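Local coordinates for microbial collagenase (Bacillus anthracis, PDB 5SV5) that degrades collagen as a secreted metalloprotease, its pre-peptidase C-terminal domain, the part present here, being an accessory beta-sandwich that probably aids substrate binding, at the sodium ion site. Numbering follows the deposited sequence.

The sodium ion site. Residues 5, 19-20, 24-27, 100. With NA (sodium ion), chain B; NA (sodium ion), chain C.
Two sodium ions lie 3.5 Å apart, NA (chain B) to NA (chain C), held by two aspartates that bridge them in different ways. Asp24 spreads its carboxylate across the pair, OD1 bonding NA (chain C) and OD2 reaching NA (chain B) at 2.3 Å. Asp27 bridges through one oxygen: OD1 is shared by both metals, 2.3 Å from NA (chain C), while OD2 turns back to chelate NA (chain B) more loosely at 2.7 Å. Backbone carbonyls add to this, Ser19 O on NA (chain B) and Thr26 O on NA (chain C) at 2.4 Å. With waters 1 and 2, NA (chain B) is distorted six-coordinate; with waters 3 and 4 the modelled ligands of NA (chain C) lie between square pyramidal and trigonal bipyramidal. Waters 2 and 3 are hydrogen-bonded to each other, tying the two shells together.

CG of Asp24 is anti to its backbone N (chi1 -176°), whereas CG of Asp27 is beside its backbone N (chi1 -70°) and anti to the carbonyl carbon; from different backbone positions the carboxylates thus converge on the ion pair. In the second shell, Tyr100 OH donates to the anti lone pair of Asp27 OD2, 2.5 Å away at the ring edge and in the phenol plane, helping to fix the carboxylate's rotation. Ser19 N holds water 1, and His25 ND1 meets Thr26 OG1 in the imidazole plane at 2.8 Å. If ionised, the two carboxylates formally balance the two monovalent charges. By joining strand 14-20, the following loop and strand 26-33, braced by Tyr100 of strand 98-104, the site likely stiffens this end of the domain; the sodium may come from purification or crystallisation and occupy a site for calcium, which stabilises related collagenase domains.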
loop_
_atom_site.group_PDB
_atom_site.type_symbol
_atom_site.label_atom_id
_atom_site.label_comp_id
_atom_site.label_asym_id
_atom_site.label_seq_id
_atom_site.Cartn_x
_atom_site.Cartn_y
_atom_site.Cartn_z
ATOM N N GLU A 5 -11.162 -8.185 -1.118
ATOM C CA GLU A 5 -9.981 -8.391 -1.936
ATOM C C GLU A 5 -9.110 -9.441 -1.266
ATOM O O GLU A 5 -9.035 -9.503 -0.039
ATOM C CB GLU A 5 -9.195 -7.087 -2.086
ATOM C CG GLU A 5 -10.012 -5.916 -2.611
ATOM C CD GLU A 5 -10.616 -6.184 -3.975
ATOM O OE1 GLU A 5 -10.641 -7.357 -4.401
ATOM O OE2 GLU A 5 -11.075 -5.217 -4.619
ATOM N N SER A 19 -1.192 -3.700 -10.924
ATOM C CA SER A 19 -1.921 -2.823 -11.808
ATOM C C SER A 19 -3.289 -2.539 -11.235
ATOM O O SER A 19 -3.839 -3.324 -10.447
ATOM C CB SER A 19 -2.030 -3.404 -13.215
ATOM O OG SER A 19 -2.824 -4.562 -13.210
ATOM N N LEU A 20 -3.831 -1.394 -11.651
ATOM C CA LEU A 20 -5.171 -0.945 -11.273
ATOM C C LEU A 20 -5.862 -0.555 -12.577
ATOM O O LEU A 20 -6.023 0.626 -12.892
ATOM C CB LEU A 20 -5.114 0.211 -10.272
ATOM C CG LEU A 20 -4.428 -0.114 -8.935
ATOM C CD1 LEU A 20 -4.214 1.163 -8.142
ATOM C CD2 LEU A 20 -5.210 -1.119 -8.109
ATOM N N ASP A 24 -10.612 -2.893 -11.467
ATOM C CA ASP A 24 -9.688 -3.290 -10.398
ATOM C C ASP A 24 -9.139 -2.008 -9.774
ATOM O O ASP A 24 -8.162 -1.427 -10.266
ATOM C CB ASP A 24 -8.562 -4.154 -10.952
ATOM C CG ASP A 24 -7.646 -4.669 -9.884
ATOM O OD1 ASP A 24 -8.079 -4.781 -8.706
ATOM O OD2 ASP A 24 -6.504 -5.046 -10.235
ATOM N N HIS A 25 -9.804 -1.551 -8.717
ATOM C CA HIS A 25 -9.444 -0.274 -8.096
ATOM C C HIS A 25 -8.631 -0.383 -6.815
ATOM O O HIS A 25 -8.099 0.638 -6.369
ATOM C CB HIS A 25 -10.687 0.587 -7.862
ATOM C CG HIS A 25 -11.737 -0.099 -7.077
ATOM N ND1 HIS A 25 -11.600 -0.372 -5.736
ATOM C CD2 HIS A 25 -12.916 -0.638 -7.457
ATOM C CE1 HIS A 25 -12.669 -1.021 -5.315
ATOM N NE2 HIS A 25 -13.485 -1.189 -6.340
ATOM N N THR A 26 -8.526 -1.580 -6.233
ATOM C CA THR A 26 -7.819 -1.770 -4.965
ATOM C C THR A 26 -7.047 -3.066 -4.959
ATOM O O THR A 26 -7.589 -4.109 -5.342
ATOM C CB THR A 26 -8.824 -1.821 -3.785
ATOM O OG1 THR A 26 -9.577 -0.603 -3.745
ATOM C CG2 THR A 26 -8.117 -1.983 -2.451
ATOM N N ASP A 27 -5.788 -3.005 -4.528
ATOM C CA ASP A 27 -4.975 -4.170 -4.191
ATOM C C ASP A 27 -4.650 -4.113 -2.702
ATOM O O ASP A 27 -4.366 -3.052 -2.155
ATOM C CB ASP A 27 -3.673 -4.195 -4.982
ATOM C CG ASP A 27 -3.860 -4.481 -6.457
ATOM O OD1 ASP A 27 -4.883 -5.067 -6.859
ATOM O OD2 ASP A 27 -2.944 -4.159 -7.243
ATOM N N TYR A 100 1.843 0.005 -11.251
ATOM C CA TYR A 100 2.631 0.568 -10.166
ATOM C C TYR A 100 3.680 -0.432 -9.708
ATOM O O TYR A 100 3.578 -1.638 -9.984
ATOM C CB TYR A 100 1.730 1.011 -8.984
ATOM C CG TYR A 100 1.038 -0.126 -8.260
ATOM C CD1 TYR A 100 1.697 -0.850 -7.260
ATOM C CD2 TYR A 100 -0.244 -0.526 -8.605
ATOM C CE1 TYR A 100 1.080 -1.904 -6.612
ATOM C CE2 TYR A 100 -0.875 -1.578 -7.952
ATOM C CZ TYR A 100 -0.202 -2.275 -6.964
ATOM O OH TYR A 100 -0.799 -3.323 -6.298
HETATM NA NA NA B . -4.404 -5.179 -9.227
HETATM NA NA NA C . -7.044 -5.757 -6.937
HETATM O O HOH W 1 -2.171 -6.001 -9.473
HETATM O O HOH W 2 -4.565 -7.465 -10.026
HETATM O O HOH W 3 -6.549 -7.703 -8.282
HETATM O O HOH W 4 -7.558 -7.126 -5.023
#